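PDB 4LES: protein - conserved hypothetical from Bacillus anthracis, which is of unknown function but folds as a single chain into a mainly beta domain, with a four-stranded antiparallel sheet against which a short helix packs. Local coordinates for residues D136-D139 / E140-A144; S154-E158 / K159-S163; D148-A151 / A152-Y155. All coordinates share one frame; numbering follows the deposited sequence.

Contact 1 (D136-D139 / E140-A144); sequences DLVD and ENDNA
Asp139 turns its carboxylate across the mouth of the bend and meets Asn143 through both oxygens. Its CG lies between the backbone N and the carbonyl carbon (chi1 64°), which swings the group over the turn rather than out along the strand. OD1 accepts from the backbone N of Asn143 at 3.0 Å, a bond that arrives from above the carboxylate plane, and more weakly from Asn141 N at 2.8 Å. OD2 uses its syn lone pair for Asn143 ND2, 3.1 Å away; Asp139 OD2 lies in the plane of the Asn143 amide, which stands 79° from the carboxylate plane. Tyr145 OH adds a further bond to OD2. With several donors around a buried carboxylate, its negative charge would probably be stabilised.

The main chain closes the same bend. Asp142 N reaches Asp139 O at 3.2 Å, while Asp139 N donates to Asn143 O at 3.1 Å. One residue beyond, Ala144 is bridged to Val138, and its CB rests 4.1 Å from Val138 CG2. The CA of Val138 also comes within 3.2 Å of Asn143 O, a CA-H...O contact.

Strand 135-139 is an outermost strand of its three-stranded sheet, paired with strand 193-197 by Asp136 and Val138. The type I turn from Asp139 to Asp142, with Asp142 at positive phi (67°) and the return bond to Asn143 O, is the pattern of a tight beta hairpin with a G1 beta bulge.

Contact 2 (S154-E158 / K159-S163); sequences SYDVE and KGETS. With PO4 (phosphate ion), chain E.
Lys159 lays its aliphatic chain across the ring of Tyr155, one turn earlier in the helix. CG sits over one ring face, 4.0 Å from the centroid and offset toward the rim, a CH-pi contact; further along, CE lies 3.3 Å from Tyr155 OH. A bend at chi2 (-61°) carries the lysine over the ring toward its hydroxyl. That hydroxyl has its own partner in Glu116.

Glu158 and Lys159 run side by side and point the same way, yet Glu158 OE2 and Lys159 NZ stay 4.1 Å apart, beyond a salt bridge. A water bridges them: it donates to Glu158 OE2 and accepts from Lys159 NZ, both at 2.7 Å. The carboxylate makes its salt bridge instead with Arg93. Beyond the water lies a phosphate ion, probably from the crystallisation liquor, which takes a weak bond on O3 from Lys159 NZ at 3.1 Å and is also bonded by Arg89.

The backbone here ends helix 149-158 in a Schellman motif. Gly160, at positive phi (77°), is the C-prime residue: its N bonds Val157 O, and Glu161 N bonds Asp156 O at 2.7 Å, spanning the final turn.

This reversal brings Glu161 back beside Asp156, the two side chains crossing at a slant. Their carboxylate planes are nearly parallel, 13° apart, and Asp156 OD1 approaches Glu161 OE2 to 3.8 Å. Two like charges so close would tend to raise the proton affinity of the pair. Asn178 ND2 donates to Asp156 OD1, and Arg176 forms a long, weak ion pair with OE1 of Glu161, both partners coming from strand 174-184.

Contact 3 (D148-A151 / A152-Y155); sequences DVWA and ASSY
Atoms CE3 and CZ3 of Trp150 reach Ser153, three residues on: CE3 lies 3.9 Å from Ser153 CB, and CZ3 equally far from Ser153 OG. With CG anti to the backbone N (chi1 -173°), CG stands beside the carbonyl carbon, and the ring reaches along the helix toward the next turn. The hydroxyl of Ser154 appears to lie over a face of the same indole and near Trp150 O, both doubtful because the place of OG is unsure.

At the start of the helix, Asp148 occupies the N-cap position. Its OD1 accepts from Ala151 N at 3.1 Å in a nearly straight bond (168° at the hydrogen), met from above the carboxylate plane, and more weakly from Trp150 N at 2.9 Å. One oxygen thus caps two amides of the first turn, one of them only weakly, and the helix dipole probably favours a negative charge there.

Regular i to i+4 bonds follow: Ala152 N to Asp148 O at 3.0 Å, then Ser154 N to Trp150 O and Tyr155 N to Ala151 O. The small side chains of Ala151 and Ala152 both touch Val180 of strand 174-184, and Ala151 also meets Phe112 of strand 110-121. This is the capped N-terminal half of an alpha helix, with its alanine-bearing side packed against the four-stranded antiparallel sheet.

Contacts 2 and 3 treat the two ends of helix 149-158: the N-cap in contact 3 and the Schellman end in contact 2. Their centres are 9 Å apart and they share Ser154 and Tyr155. The phosphate, probably from the crystallisation liquor, lies about 4 Å (nearest atoms) from the Tyr155 side chain and is bonded weakly by Lys159 of contact 2, so the anion lies near the C-terminal half of the helix rather than at its capped start. Contact 1 comes earlier in the chain; its centre is about 20 Å from that of contact 3 and about 26 Å from that of contact 2. Contacts 1 and 2 fall on opposite sides of the chain's centre, their nearest atoms about 13 Å apart.

Contact 1 (D136-D139 / E140-A144)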
ATOM      1  N   ASP A 136      -7.011   1.170  -2.109  1.00 43.20           N
ATOM      2  CA  ASP A 136      -7.205  -0.249  -2.375  1.00 43.39           C
ATOM      3  C   ASP A 136      -6.674  -0.720  -3.713  1.00 43.46           C
ATOM      4  O   ASP A 136      -6.716  -0.006  -4.696  1.00 43.72           O
ATOM      5  CB  ASP A 136      -8.673  -0.573  -2.377  1.00 48.33           C
ATOM      6  CG  ASP A 136      -9.330  -0.317  -1.043  1.00 48.47           C
ATOM      7  OD1 ASP A 136      -8.784  -0.706   0.008  1.00 54.59           O
ATOM      8  OD2 ASP A 136     -10.395   0.276  -1.073  1.00 50.39           O
ATOM      9  N   LEU A 137      -6.180  -1.951  -3.697  1.00 43.65           N
ATOM     10  CA  LEU A 137      -5.741  -2.643  -4.863  1.00 44.60           C
ATOM     11  C   LEU A 137      -6.995  -3.237  -5.457  1.00 44.70           C
ATOM     12  O   LEU A 137      -7.743  -3.931  -4.755  1.00 44.82           O
ATOM     13  CB  LEU A 137      -4.771  -3.748  -4.499  1.00 42.98           C
ATOM     14  CG  LEU A 137      -4.324  -4.600  -5.672  1.00 46.01           C
ATOM     15  CD1 LEU A 137      -3.397  -3.792  -6.584  1.00 47.53           C
ATOM     16  CD2 LEU A 137      -3.636  -5.841  -5.145  1.00 47.63           C
ATOM     17  N   VAL A 138      -7.224  -2.989  -6.745  1.00 44.79           N
ATOM     18  CA  VAL A 138      -8.441  -3.465  -7.412  1.00 48.69           C
ATOM     19  C   VAL A 138      -8.109  -4.110  -8.735  1.00 50.73           C
ATOM     20  O   VAL A 138      -7.230  -3.619  -9.469  1.00 50.26           O
ATOM     21  CB  VAL A 138      -9.419  -2.317  -7.658  1.00 50.99           C
ATOM     22  CG1 VAL A 138     -10.736  -2.828  -8.241  1.00 55.66           C
ATOM     23  CG2 VAL A 138      -9.687  -1.578  -6.362  1.00 50.18           C
ATOM     24  N   ASP A 139      -8.786  -5.223  -9.034  1.00 51.00           N
ATOM     25  CA  ASP A 139      -8.536  -5.947 -10.291  1.00 54.80           C
ATOM     26  C   ASP A 139      -9.507  -5.503 -11.372  1.00 57.74           C
ATOM     27  O   ASP A 139     -10.306  -4.615 -11.141  1.00 60.00           O
ATOM     28  CB  ASP A 139      -8.559  -7.468 -10.071  1.00 55.86           C
ATOM     29  CG  ASP A 139      -9.912  -8.011  -9.635  1.00 58.43           C
ATOM     30  OD1 ASP A 139     -10.972  -7.410  -9.910  1.00 56.24           O
ATOM     31  OD2 ASP A 139      -9.903  -9.096  -9.031  1.00 62.82           O
ATOM     32  N   GLU A 140      -9.434  -6.108 -12.555  1.00 61.30           N
ATOM     33  CA  GLU A 140     -10.327  -5.730 -13.661  1.00 67.35           C
ATOM     34  C   GLU A 140     -11.797  -6.167 -13.415  1.00 69.31           C
ATOM     35  O   GLU A 140     -12.700  -5.673 -14.064  1.00 70.41           O
ATOM     36  CB  GLU A 140      -9.784  -6.245 -15.010  1.00 72.16           C
ATOM     37  CG  GLU A 140      -9.688  -7.759 -15.111  1.00 74.69           C
ATOM     38  CD  GLU A 140      -8.758  -8.257 -16.219  1.00 79.17           C
ATOM     39  OE1 GLU A 140      -8.014  -7.453 -16.824  1.00 83.52           O
ATOM     40  OE2 GLU A 140      -8.756  -9.480 -16.472  1.00 80.54           O
ATOM     41  N   ASN A 141     -12.024  -7.070 -12.464  1.00 69.89           N
ATOM     42  CA  ASN A 141     -13.382  -7.501 -12.116  1.00 72.32           C
ATOM     43  C   ASN A 141     -13.957  -6.707 -10.946  1.00 70.90           C
ATOM     44  O   ASN A 141     -14.975  -7.086 -10.382  1.00 72.47           O
ATOM     45  CB  ASN A 141     -13.372  -8.970 -11.765  1.00 74.80           C
ATOM     46  CG  ASN A 141     -12.890  -9.814 -12.902  1.00 78.75           C
ATOM     47  OD1 ASN A 141     -11.990 -10.637 -12.743  1.00 83.70           O
ATOM     48  ND2 ASN A 141     -13.447  -9.577 -14.078  1.00 80.93           N
ATOM     49  N   ASP A 142     -13.277  -5.619 -10.579  1.00 67.27           N
ATOM     50  CA  ASP A 142     -13.692  -4.723  -9.501  1.00 66.17           C
ATOM     51  C   ASP A 142     -13.664  -5.322  -8.097  1.00 64.77           C
ATOM     52  O   ASP A 142     -14.343  -4.844  -7.194  1.00 65.78           O
ATOM     53  CB  ASP A 142     -15.033  -4.046  -9.824  1.00 75.94           C
ATOM     54  CG  ASP A 142     -14.886  -2.960 -10.884  1.00 82.29           C
ATOM     55  OD1 ASP A 142     -14.142  -1.981 -10.637  1.00 91.03           O
ATOM     56  OD2 ASP A 142     -15.518  -3.072 -11.953  1.00 87.78           O
ATOM     57  N   ASN A 143     -12.865  -6.359  -7.903  1.00 63.21           N
ATOM     58  CA  ASN A 143     -12.677  -6.873  -6.567  1.00 59.91           C
ATOM     59  C   ASN A 143     -11.631  -5.968  -5.948  1.00 57.15           C
ATOM     60  O   ASN A 143     -10.582  -5.726  -6.553  1.00 52.96           O
ATOM     61  CB  ASN A 143     -12.173  -8.293  -6.580  1.00 63.11           C
ATOM     62  CG  ASN A 143     -13.176  -9.252  -7.153  1.00 66.02           C
ATOM     63  OD1 ASN A 143     -14.299  -9.379  -6.652  1.00 71.94           O
ATOM     64  ND2 ASN A 143     -12.776  -9.951  -8.200  1.00 66.17           N
ATOM     65  N   ALA A 144     -11.953  -5.429  -4.778  1.00 52.15           N
ATOM     66  CA  ALA A 144     -11.057  -4.591  -4.027  1.00 49.96           C
ATOM     67  C   ALA A 144     -10.502  -5.502  -2.943  1.00 51.99           C
ATOM     68  O   ALA A 144     -11.254  -6.251  -2.334  1.00 57.65           O
ATOM     69  CB  ALA A 144     -11.826  -3.428  -3.440  1.00 51.21           C
TER

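Contact 2 (S154-E158 / K159-S163)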
ATOM      1  N   SER A 154       5.488  -6.376   8.731  1.00 66.38           N
ATOM      2  CA  SER A 154       6.836  -6.883   8.443  1.00 67.31           C
ATOM      3  C   SER A 154       7.506  -6.003   7.417  1.00 61.58           C
ATOM      4  O   SER A 154       8.698  -5.709   7.526  1.00 60.99           O
ATOM      5  CB  SER A 154       6.775  -8.297   7.895  1.00 69.32           C
ATOM      6  OG  SER A 154       5.974  -9.092   8.735  1.00 81.33           O
ATOM      7  N   TYR A 155       6.734  -5.590   6.415  1.00 57.33           N
ATOM      8  CA  TYR A 155       7.255  -4.717   5.362  1.00 56.10           C
ATOM      9  C   TYR A 155       7.616  -3.364   5.937  1.00 58.12           C
ATOM     10  O   TYR A 155       8.591  -2.759   5.514  1.00 58.55           O
ATOM     11  CB  TYR A 155       6.257  -4.549   4.229  1.00 54.93           C
ATOM     12  CG  TYR A 155       6.790  -3.711   3.099  1.00 54.32           C
ATOM     13  CD1 TYR A 155       7.606  -4.269   2.130  1.00 55.95           C
ATOM     14  CD2 TYR A 155       6.505  -2.360   3.018  1.00 56.63           C
ATOM     15  CE1 TYR A 155       8.098  -3.507   1.087  1.00 59.03           C
ATOM     16  CE2 TYR A 155       7.000  -1.585   1.990  1.00 56.84           C
ATOM     17  CZ  TYR A 155       7.800  -2.168   1.021  1.00 56.39           C
ATOM     18  OH  TYR A 155       8.294  -1.415  -0.004  1.00 55.35           O
ATOM     19  N   ASP A 156       6.835  -2.897   6.909  1.00 61.47           N
ATOM     20  CA  ASP A 156       7.111  -1.606   7.550  1.00 66.74           C
ATOM     21  C   ASP A 156       8.413  -1.643   8.356  1.00 70.26           C
ATOM     22  O   ASP A 156       9.200  -0.697   8.281  1.00 71.45           O
ATOM     23  CB  ASP A 156       5.937  -1.154   8.412  1.00 70.90           C
ATOM     24  CG  ASP A 156       4.708  -0.763   7.577  1.00 72.78           C
ATOM     25  OD1 ASP A 156       4.837  -0.493   6.357  1.00 69.70           O
ATOM     26  OD2 ASP A 156       3.604  -0.712   8.152  1.00 75.66           O
ATOM     27  N   VAL A 157       8.636  -2.717   9.118  1.00 69.61           N
ATOM     28  CA  VAL A 157       9.898  -2.886   9.857  1.00 76.91           C
ATOM     29  C   VAL A 157      11.033  -3.057   8.833  1.00 71.98           C
ATOM     30  O   VAL A 157      12.104  -2.470   8.972  1.00 75.85           O
ATOM     31  CB  VAL A 157       9.871  -4.087  10.835  1.00 82.64           C
ATOM     32  CG1 VAL A 157      11.244  -4.292  11.476  1.00 86.34           C
ATOM     33  CG2 VAL A 157       8.814  -3.866  11.912  1.00 87.37           C
ATOM     34  N   GLU A 158      10.785  -3.847   7.798  1.00 66.66           N
ATOM     35  CA  GLU A 158      11.754  -4.020   6.737  1.00 67.32           C
ATOM     36  C   GLU A 158      12.262  -2.656   6.235  1.00 71.20           C
ATOM     37  O   GLU A 158      13.451  -2.494   5.967  1.00 74.80           O
ATOM     38  CB  GLU A 158      11.135  -4.802   5.589  1.00 64.18           C
ATOM     39  CG  GLU A 158      12.059  -4.949   4.396  1.00 65.00           C
ATOM     40  CD  GLU A 158      11.411  -5.663   3.242  1.00 60.49           C
ATOM     41  OE1 GLU A 158      10.348  -6.282   3.427  1.00 57.86           O
ATOM     42  OE2 GLU A 158      11.981  -5.596   2.145  1.00 66.27           O
ATOM     43  N   LYS A 159      11.360  -1.682   6.125  1.00 68.97           N
ATOM     44  CA  LYS A 159      11.720  -0.342   5.639  1.00 74.39           C
ATOM     45  C   LYS A 159      12.133   0.659   6.728  1.00 79.39           C
ATOM     46  O   LYS A 159      12.334   1.832   6.428  1.00 86.71           O
ATOM     47  CB  LYS A 159      10.553   0.246   4.807  1.00 75.85           C
ATOM     48  CG  LYS A 159      10.230  -0.560   3.544  1.00 73.86           C
ATOM     49  CD  LYS A 159      11.426  -0.615   2.595  1.00 73.79           C
ATOM     50  CE  LYS A 159      11.226  -1.639   1.492  1.00 73.67           C
ATOM     51  NZ  LYS A 159      12.443  -1.808   0.646  1.00 76.79           N
ATOM     52  N   GLY A 160      12.265   0.206   7.976  1.00 80.79           N
ATOM     53  CA  GLY A 160      12.644   1.087   9.085  1.00 87.45           C
ATOM     54  C   GLY A 160      11.497   1.962   9.570  1.00 93.12           C
ATOM     55  O   GLY A 160      11.714   3.006  10.177  1.00108.36           O
ATOM     56  N   GLU A 161      10.271   1.533   9.313  1.00 91.01           N
ATOM     57  CA  GLU A 161       9.085   2.275   9.728  1.00 97.55           C
ATOM     58  C   GLU A 161       8.581   1.570  10.981  1.00 98.83           C
ATOM     59  O   GLU A 161       7.545   0.900  11.007  1.00 94.20           O
ATOM     60  CB  GLU A 161       8.076   2.328   8.577  1.00 97.19           C
ATOM     61  CG  GLU A 161       8.737   2.855   7.295  1.00100.16           C
ATOM     62  CD  GLU A 161       7.797   3.021   6.118  1.00 98.71           C
ATOM     63  OE1 GLU A 161       8.308   3.267   5.005  1.00 99.83           O
ATOM     64  OE2 GLU A 161       6.566   2.921   6.293  1.00 99.76           O
ATOM     65  N   THR A 162       9.376   1.750  12.024  1.00101.57           N
ATOM     66  CA  THR A 162       9.179   1.102  13.289  1.00109.63           C
ATOM     67  C   THR A 162       8.974   2.146  14.379  1.00119.44           C
ATOM     68  O   THR A 162       9.926   2.696  14.942  1.00134.33           O
ATOM     69  CB  THR A 162      10.390   0.219  13.615  1.00111.15           C
ATOM     70  OG1 THR A 162      10.247  -0.320  14.939  1.00122.44           O
ATOM     71  CG2 THR A 162      11.697   1.033  13.507  1.00114.75           C
ATOM     72  N   SER A 163       7.711   2.419  14.649  1.00111.22           N
ATOM     73  CA  SER A 163       7.309   3.379  15.648  1.00104.42           C
ATOM     74  C   SER A 163       5.816   3.268  15.678  1.00 96.85           C
ATOM     75  O   SER A 163       5.192   3.231  14.630  1.00 94.64           O
ATOM     76  CB  SER A 163       7.723   4.806  15.251  1.00102.02           C
ATOM     77  OG  SER A 163       7.144   5.786  16.099  1.00 98.65           O
TER
HETATM   78  P   PO4 E 304      12.793  -2.252  -2.783  0.65 67.50           P
HETATM   79  O1  PO4 E 304      11.313  -2.520  -2.626  0.65 62.46           O
HETATM   80  O2  PO4 E 304      13.194  -2.247  -4.234  0.65 65.60           O
HETATM   81  O3  PO4 E 304      13.079  -0.905  -2.200  0.65 70.73           O
HETATM   82  O4  PO4 E 304      13.578  -3.312  -2.059  0.65 65.33           O
HETATM   83  O   HOH W   1      13.940  -3.903   1.332  1.00 76.34           O

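Contact 3 (D148-A151 / A152-Y155)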
ATOM      1  N   ASP A 148      -3.170  -7.324   4.173  1.00 61.11           N
ATOM      2  CA  ASP A 148      -2.729  -8.285   5.191  1.00 64.02           C
ATOM      3  C   ASP A 148      -1.939  -7.468   6.227  1.00 62.44           C
ATOM      4  O   ASP A 148      -0.798  -7.061   5.983  1.00 57.86           O
ATOM      5  CB  ASP A 148      -1.858  -9.372   4.542  1.00 66.90           C
ATOM      6  CG  ASP A 148      -1.203 -10.314   5.557  1.00 71.82           C
ATOM      7  OD1 ASP A 148      -1.130  -9.996   6.767  1.00 75.39           O
ATOM      8  OD2 ASP A 148      -0.719 -11.369   5.116  1.00 75.38           O
ATOM      9  N   VAL A 149      -2.549  -7.226   7.377  1.00 65.59           N
ATOM     10  CA  VAL A 149      -1.946  -6.401   8.424  1.00 70.77           C
ATOM     11  C   VAL A 149      -0.584  -6.923   8.945  1.00 74.84           C
ATOM     12  O   VAL A 149       0.278  -6.115   9.310  1.00 75.67           O
ATOM     13  CB  VAL A 149      -2.959  -6.180   9.574  1.00 81.01           C
ATOM     14  CG1 VAL A 149      -2.323  -5.470  10.761  1.00 88.51           C
ATOM     15  CG2 VAL A 149      -4.173  -5.403   9.060  1.00 80.45           C
ATOM     16  N   TRP A 150      -0.378  -8.245   8.956  1.00 75.96           N
ATOM     17  CA  TRP A 150       0.892  -8.816   9.446  1.00 84.34           C
ATOM     18  C   TRP A 150       2.029  -8.577   8.437  1.00 73.30           C
ATOM     19  O   TRP A 150       3.080  -8.043   8.785  1.00 67.32           O
ATOM     20  CB  TRP A 150       0.712 -10.298   9.819  1.00102.09           C
ATOM     21  CG  TRP A 150       1.918 -11.006  10.502  1.00132.39           C
ATOM     22  CD1 TRP A 150       2.256 -12.328  10.368  1.00150.69           C
ATOM     23  CD2 TRP A 150       2.928 -10.429  11.377  1.00149.65           C
ATOM     24  NE1 TRP A 150       3.381 -12.617  11.117  1.00162.39           N
ATOM     25  CE2 TRP A 150       3.818 -11.475  11.735  1.00160.20           C
ATOM     26  CE3 TRP A 150       3.165  -9.141  11.891  1.00146.82           C
ATOM     27  CZ2 TRP A 150       4.922 -11.269  12.581  1.00159.96           C
ATOM     28  CZ3 TRP A 150       4.269  -8.943  12.732  1.00146.13           C
ATOM     29  CH2 TRP A 150       5.129 -10.001  13.061  1.00153.86           C
ATOM     30  N   ALA A 151       1.794  -8.937   7.187  1.00 66.74           N
ATOM     31  CA  ALA A 151       2.783  -8.724   6.132  1.00 62.67           C
ATOM     32  C   ALA A 151       3.124  -7.240   6.051  1.00 61.03           C
ATOM     33  O   ALA A 151       4.294  -6.874   5.946  1.00 64.72           O
ATOM     34  CB  ALA A 151       2.251  -9.224   4.810  1.00 58.23           C
ATOM     35  N   ALA A 152       2.098  -6.388   6.133  1.00 60.99           N
ATOM     36  CA  ALA A 152       2.289  -4.932   6.095  1.00 58.52           C
ATOM     37  C   ALA A 152       3.184  -4.473   7.233  1.00 62.77           C
ATOM     38  O   ALA A 152       4.022  -3.573   7.062  1.00 62.62           O
ATOM     39  CB  ALA A 152       0.957  -4.205   6.133  1.00 57.41           C
ATOM     40  N   SER A 153       3.017  -5.100   8.395  1.00 66.73           N
ATOM     41  CA  SER A 153       3.832  -4.771   9.548  1.00 70.58           C
ATOM     42  C   SER A 153       5.289  -5.194   9.319  1.00 66.62           C
ATOM     43  O   SER A 153       6.209  -4.454   9.665  1.00 64.56           O
ATOM     44  CB  SER A 153       3.266  -5.431  10.806  1.00 76.92           C
ATOM     45  OG  SER A 153       4.082  -5.140  11.922  1.00 91.06           O
ATOM     46  N   SER A 154       5.488  -6.376   8.731  1.00 66.38           N
ATOM     47  CA  SER A 154       6.836  -6.883   8.443  1.00 67.31           C
ATOM     48  C   SER A 154       7.506  -6.003   7.417  1.00 61.58           C
ATOM     49  O   SER A 154       8.698  -5.709   7.526  1.00 60.99           O
ATOM     50  CB  SER A 154       6.775  -8.297   7.895  1.00 69.32           C
ATOM     51  OG  SER A 154       5.974  -9.092   8.735  1.00 81.33           O
ATOM     52  N   TYR A 155       6.734  -5.590   6.415  1.00 57.33           N
ATOM     53  CA  TYR A 155       7.255  -4.717   5.362  1.00 56.10           C
ATOM     54  C   TYR A 155       7.616  -3.364   5.937  1.00 58.12           C
ATOM     55  O   TYR A 155       8.591  -2.759   5.514  1.00 58.55           O
ATOM     56  CB  TYR A 155       6.257  -4.549   4.229  1.00 54.93           C
ATOM     57  CG  TYR A 155       6.790  -3.711   3.099  1.00 54.32           C
ATOM     58  CD1 TYR A 155       7.606  -4.269   2.130  1.00 55.95           C
ATOM     59  CD2 TYR A 155       6.505  -2.360   3.018  1.00 56.63           C
ATOM     60  CE1 TYR A 155       8.098  -3.507   1.087  1.00 59.03           C
ATOM     61  CE2 TYR A 155       7.000  -1.585   1.990  1.00 56.84           C
ATOM     62  CZ  TYR A 155       7.800  -2.168   1.021  1.00 56.39           C
ATOM     63  OH  TYR A 155       8.294  -1.415  -0.004  1.00 55.35           O
TER